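Local coordinates for microcin B17-processing protein McbD (PDB 6GRH) that is the YcaO-family component needed to process the inactive precursor of the antibiotic microcin B17 into the active peptide, probably as an ATP-dependent cyclodehydratase, at residues L203-D215 with V226-R238. The protein carries 1 engineered substitution. Sequence-based numbering, arbitrary orientation. Where two conformers were deposited one is given.
Sequences LALRSEGDIRIFD and VLTLYGTKNKISR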
loop_
_atom_site.group_PDB
_atom_site.type_symbol
_atom_site.label_atom_id
_atom_site.label_comp_id
_atom_site.label_asym_id
_atom_site.label_seq_id
_atom_site.Cartn_x
_atom_site.Cartn_y
_atom_site.Cartn_z
ATOM N N LEU E 203 -27.905 -29.207 -11.389
ATOM C CA LEU E 203 -28.434 -28.662 -12.649
ATOM C C LEU E 203 -27.432 -28.846 -13.814
ATOM O O LEU E 203 -27.800 -29.252 -14.906
ATOM C CB LEU E 203 -28.797 -27.181 -12.491
ATOM C CG LEU E 203 -29.616 -26.600 -13.645
ATOM C CD1 LEU E 203 -30.940 -27.318 -13.794
ATOM C CD2 LEU E 203 -29.845 -25.106 -13.446
ATOM N N ALA E 204 -26.168 -28.538 -13.557
ATOM C CA ALA E 204 -25.130 -28.693 -14.572
ATOM C C ALA E 204 -25.022 -30.151 -15.040
ATOM O O ALA E 204 -24.958 -30.406 -16.246
ATOM C CB ALA E 204 -23.798 -28.196 -14.044
ATOM N N LEU E 205 -25.048 -31.095 -14.092
ATOM C CA LEU E 205 -24.985 -32.533 -14.424
ATOM C C LEU E 205 -26.192 -32.979 -15.238
ATOM O O LEU E 205 -26.037 -33.705 -16.220
ATOM C CB LEU E 205 -24.847 -33.402 -13.172
ATOM C CG LEU E 205 -23.568 -33.226 -12.343
ATOM C CD1 LEU E 205 -23.653 -34.067 -11.074
ATOM C CD2 LEU E 205 -22.334 -33.599 -13.149
ATOM N N ARG E 206 -27.384 -32.548 -14.813
ATOM C CA ARG E 206 -28.643 -32.799 -15.540
ATOM C C ARG E 206 -28.637 -32.228 -16.957
ATOM O O ARG E 206 -29.217 -32.821 -17.858
ATOM C CB ARG E 206 -29.837 -32.200 -14.787
ATOM C CG ARG E 206 -30.276 -32.957 -13.541
ATOM C CD ARG E 206 -31.541 -32.343 -12.932
ATOM N NE ARG E 206 -31.697 -32.711 -11.528
ATOM C CZ ARG E 206 -31.737 -31.852 -10.513
ATOM N NH1 ARG E 206 -31.655 -30.545 -10.733
ATOM N NH2 ARG E 206 -31.871 -32.311 -9.271
ATOM N N SER E 207 -27.980 -31.084 -17.149
ATOM C CA SER E 207 -27.853 -30.466 -18.486
ATOM C C SER E 207 -26.812 -31.178 -19.377
ATOM O O SER E 207 -26.986 -31.255 -20.583
ATOM C CB SER E 207 -27.601 -28.949 -18.397
ATOM O OG SER E 207 -26.285 -28.633 -17.980
ATOM N N GLU E 208 -25.757 -31.715 -18.775
ATOM C CA GLU E 208 -24.685 -32.392 -19.514
ATOM C C GLU E 208 -25.034 -33.859 -19.823
ATOM O O GLU E 208 -24.599 -34.394 -20.838
ATOM C CB GLU E 208 -23.386 -32.319 -18.718
ATOM C CG GLU E 208 -22.116 -32.662 -19.508
ATOM C CD GLU E 208 -21.505 -31.496 -20.293
ATOM O OE1 GLU E 208 -22.019 -30.341 -20.245
ATOM O OE2 GLU E 208 -20.449 -31.745 -20.944
ATOM N N GLY E 209 -25.797 -34.505 -18.942
ATOM C CA GLY E 209 -26.075 -35.940 -19.050
ATOM C C GLY E 209 -27.240 -36.329 -18.161
ATOM O O GLY E 209 -28.250 -35.634 -18.150
ATOM N N ASP E 210 -27.101 -37.429 -17.417
ATOM C CA ASP E 210 -28.138 -37.883 -16.470
ATOM C C ASP E 210 -27.541 -38.382 -15.168
ATOM O O ASP E 210 -26.364 -38.805 -15.130
ATOM C CB ASP E 210 -28.984 -38.989 -17.088
ATOM C CG ASP E 210 -29.750 -38.500 -18.287
ATOM O OD1 ASP E 210 -30.739 -37.739 -18.099
ATOM O OD2 ASP E 210 -29.321 -38.826 -19.419
ATOM N N ILE E 211 -28.348 -38.314 -14.107
ATOM C CA ILE E 211 -27.928 -38.800 -12.798
ATOM C C ILE E 211 -28.927 -39.754 -12.159
ATOM O O ILE E 211 -30.136 -39.685 -12.427
ATOM C CB ILE E 211 -27.660 -37.654 -11.807
ATOM C CG1 ILE E 211 -28.935 -36.838 -11.562
ATOM C CG2 ILE E 211 -26.535 -36.759 -12.324
ATOM C CD1 ILE E 211 -28.843 -35.918 -10.371
ATOM N N ARG E 212 -28.396 -40.613 -11.293
ATOM C CA ARG E 212 -29.177 -41.443 -10.408
ATOM C C ARG E 212 -28.613 -41.299 -8.996
ATOM O O ARG E 212 -27.402 -41.204 -8.807
ATOM C CB ARG E 212 -29.146 -42.905 -10.864
ATOM C CG ARG E 212 -29.666 -43.173 -12.284
ATOM C CD ARG E 212 -31.150 -42.888 -12.505
ATOM N NE ARG E 212 -32.032 -43.846 -11.824
ATOM C CZ ARG E 212 -32.252 -45.106 -12.209
ATOM N NH1 ARG E 212 -31.678 -45.600 -13.298
ATOM N NH2 ARG E 212 -33.069 -45.886 -11.498
ATOM N N ILE E 213 -29.504 -41.267 -8.011
ATOM C CA ILE E 213 -29.135 -41.108 -6.604
ATOM C C ILE E 213 -29.770 -42.261 -5.822
ATOM O O ILE E 213 -30.978 -42.379 -5.787
ATOM C CB ILE E 213 -29.655 -39.781 -6.036
ATOM C CG1 ILE E 213 -29.201 -38.598 -6.901
ATOM C CG2 ILE E 213 -29.215 -39.620 -4.577
ATOM C CD1 ILE E 213 -29.794 -37.260 -6.488
ATOM N N PHE E 214 -28.945 -43.077 -5.185
ATOM C CA PHE E 214 -29.395 -44.213 -4.437
ATOM C C PHE E 214 -28.928 -44.138 -2.975
ATOM O O PHE E 214 -27.789 -43.780 -2.705
ATOM C CB PHE E 214 -28.842 -45.490 -5.078
ATOM C CG PHE E 214 -29.322 -45.740 -6.483
ATOM C CD1 PHE E 214 -30.677 -45.757 -6.782
ATOM C CD2 PHE E 214 -28.416 -46.004 -7.507
ATOM C CE1 PHE E 214 -31.125 -46.013 -8.077
ATOM C CE2 PHE E 214 -28.861 -46.267 -8.801
ATOM C CZ PHE E 214 -30.213 -46.269 -9.082
ATOM N N ASP E 215 -29.819 -44.475 -2.045
ATOM C CA ASP E 215 -29.436 -44.785 -0.673
ATOM C C ASP E 215 -28.983 -46.254 -0.650
ATOM O O ASP E 215 -29.818 -47.153 -0.801
ATOM C CB ASP E 215 -30.625 -44.554 0.273
ATOM C CG ASP E 215 -30.263 -44.739 1.748
ATOM O OD1 ASP E 215 -29.675 -45.780 2.116
ATOM O OD2 ASP E 215 -30.587 -43.848 2.556
ATOM N N VAL E 226 -25.179 -42.305 0.727
ATOM C CA VAL E 226 -25.819 -41.897 -0.512
ATOM C C VAL E 226 -24.827 -41.965 -1.657
ATOM O O VAL E 226 -23.771 -41.353 -1.576
ATOM C CB VAL E 226 -26.433 -40.494 -0.379
ATOM C CG1 VAL E 226 -26.990 -40.020 -1.711
ATOM C CG2 VAL E 226 -27.554 -40.529 0.665
ATOM N N LEU E 227 -25.186 -42.707 -2.707
ATOM C CA LEU E 227 -24.348 -42.890 -3.881
ATOM C C LEU E 227 -24.970 -42.074 -4.985
ATOM O O LEU E 227 -26.142 -42.265 -5.300
ATOM C CB LEU E 227 -24.329 -44.366 -4.307
ATOM C CG LEU E 227 -23.453 -44.734 -5.512
ATOM C CD1 LEU E 227 -21.990 -44.517 -5.235
ATOM C CD2 LEU E 227 -23.728 -46.177 -5.920
ATOM N N THR E 228 -24.198 -41.149 -5.547
ATOM C CA THR E 228 -24.625 -40.363 -6.699
ATOM C C THR E 228 -23.881 -40.923 -7.908
ATOM O O THR E 228 -22.680 -41.217 -7.823
ATOM C CB THR E 228 -24.314 -38.858 -6.532
ATOM O OG1 THR E 228 -23.075 -38.698 -5.830
ATOM C CG2 THR E 228 -25.419 -38.139 -5.765
ATOM N N LEU E 229 -24.598 -41.064 -9.017
ATOM C CA LEU E 229 -24.061 -41.636 -10.248
ATOM C C LEU E 229 -24.379 -40.702 -11.389
ATOM O O LEU E 229 -25.473 -40.141 -11.449
ATOM C CB LEU E 229 -24.701 -42.998 -10.508
ATOM C CG LEU E 229 -24.345 -44.114 -9.534
ATOM C CD1 LEU E 229 -25.123 -45.371 -9.898
ATOM C CD2 LEU E 229 -22.847 -44.394 -9.521
ATOM N N TYR E 230 -23.416 -40.543 -12.285
ATOM C CA TYR E 230 -23.541 -39.683 -13.448
ATOM C C TYR E 230 -23.041 -40.438 -14.658
ATOM O O TYR E 230 -22.033 -41.155 -14.574
ATOM C CB TYR E 230 -22.676 -38.425 -13.299
ATOM C CG TYR E 230 -22.555 -37.616 -14.577
ATOM C CD1 TYR E 230 -23.586 -36.772 -14.985
ATOM C CD2 TYR E 230 -21.424 -37.704 -15.382
ATOM C CE1 TYR E 230 -23.495 -36.036 -16.150
ATOM C CE2 TYR E 230 -21.323 -36.965 -16.546
ATOM C CZ TYR E 230 -22.368 -36.133 -16.923
ATOM O OH TYR E 230 -22.286 -35.382 -18.065
ATOM N N GLY E 231 -23.719 -40.222 -15.780
ATOM C CA GLY E 231 -23.247 -40.671 -17.073
ATOM C C GLY E 231 -23.793 -39.832 -18.211
ATOM O O GLY E 231 -24.892 -39.314 -18.117
ATOM N N THR E 232 -23.014 -39.693 -19.285
ATOM C CA THR E 232 -23.495 -39.043 -20.504
ATOM C C THR E 232 -23.042 -39.760 -21.784
ATOM O O THR E 232 -21.954 -40.359 -21.833
ATOM C CB THR E 232 -23.080 -37.564 -20.551
ATOM O OG1 THR E 232 -23.781 -36.904 -21.609
ATOM C CG2 THR E 232 -21.574 -37.395 -20.730
ATOM N N LYS E 233 -23.897 -39.680 -22.809
ATOM C CA LYS E 233 -23.545 -40.121 -24.163
ATOM C C LYS E 233 -22.937 -38.992 -24.978
ATOM O O LYS E 233 -22.476 -39.233 -26.080
ATOM C CB LYS E 233 -24.777 -40.635 -24.920
ATOM C CG LYS E 233 -25.489 -41.806 -24.267
ATOM C CD LYS E 233 -26.666 -42.292 -25.114
ATOM N N ASN E 234 -22.951 -37.765 -24.455
ATOM C CA ASN E 234 -22.564 -36.588 -25.218
ATOM C C ASN E 234 -21.103 -36.714 -25.685
ATOM O O ASN E 234 -20.190 -36.995 -24.875
ATOM C CB ASN E 234 -22.756 -35.335 -24.349
ATOM C CG ASN E 234 -22.500 -34.053 -25.108
ATOM O OD1 ASN E 234 -23.164 -33.777 -26.095
ATOM N ND2 ASN E 234 -21.530 -33.271 -24.658
ATOM N N LYS E 235 -20.892 -36.504 -26.985
ATOM C CA LYS E 235 -19.620 -36.813 -27.643
ATOM C C LYS E 235 -18.493 -35.947 -27.121
ATOM O O LYS E 235 -17.435 -36.456 -26.782
ATOM C CB LYS E 235 -19.726 -36.667 -29.174
ATOM N N ILE E 236 -18.734 -34.643 -27.030
ATOM C CA ILE E 236 -17.680 -33.691 -26.675
ATOM C C ILE E 236 -17.420 -33.585 -25.175
ATOM O O ILE E 236 -16.500 -32.905 -24.785
ATOM C CB ILE E 236 -17.928 -32.295 -27.315
ATOM C CG1 ILE E 236 -19.056 -31.521 -26.606
ATOM C CG2 ILE E 236 -18.206 -32.453 -28.812
ATOM C CD1 ILE E 236 -19.578 -30.307 -27.362
ATOM N N SER E 237 -18.220 -34.248 -24.336
ATOM C CA SER E 237 -17.892 -34.384 -22.909
ATOM C C SER E 237 -16.707 -35.333 -22.709
ATOM O O SER E 237 -16.707 -36.435 -23.248
ATOM C CB SER E 237 -19.089 -34.918 -22.121
ATOM O OG SER E 237 -20.183 -34.022 -22.187
ATOM N N ARG E 238 -15.716 -34.908 -21.922
ATOM C CA ARG E 238 -14.588 -35.754 -21.563
ATOM C C ARG E 238 -14.951 -36.750 -20.471
ATOM O O ARG E 238 -14.433 -37.863 -20.456
ATOM C CB ARG E 238 -13.400 -34.908 -21.104
ATOM C CG ARG E 238 -12.656 -34.200 -22.232
ATOM C CD ARG E 238 -13.206 -32.812 -22.529
ATOM N NE ARG E 238 -12.255 -32.015 -23.329
ATOM C CZ ARG E 238 -12.346 -30.705 -23.571
ATOM N NH1 ARG E 238 -13.344 -29.967 -23.071
ATOM N NH2 ARG E 238 -11.416 -30.118 -24.321
#
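Strands 210-215 and 224-231 form an antiparallel β hairpin in a mixed sheet of the YcaO domain, with D210, R212 and F214 forming hydrogen-bonded pairs with G231, L229 and L227. Each pair is closed by two backbone bonds, from D210 N to G231 O (3.0 Å) at the helix end to L227 N to F214 O (2.8 Å) near D215. Strands 182-187 and 241-248 continue the sheet on the outer sides of the hairpin.

Side chains pack on both faces of the hairpin. On the face of I211 and I213, with its CG anti to the backbone N (chi1 169°), Y230 lays its ring against the C-terminal end of helix 196-208. L205 CD2 rests over one ring face as a CH-pi contact, 4.2 Å from the centroid and displaced toward the rim, while I211 CG2 meets the ring edge. Further along, I213 CG2 packs on V226 CG1 at 3.7 Å. On the other face, L229 CD1 reaches the edge of the F214 ring, 4.0 Å from CE2; F214 CZ lies over one face of the R212 guanidinium, whose charge is paired with E186.

Polar side chains tie the helix end to the loop after the second strand. T232 OG1 donates to E208 O (2.8 Å) and accepts from N234 N, forming an ST turn. The bent E208 side chain carries its carboxylate to S237, and OE2 also bonds to S67 of a neighbouring McbC subunit. S237 OG approaches OE2 on the anti side at 2.6 Å, 31° out of the carboxylate plane, and accepts a nearly straight bond from N234 ND2.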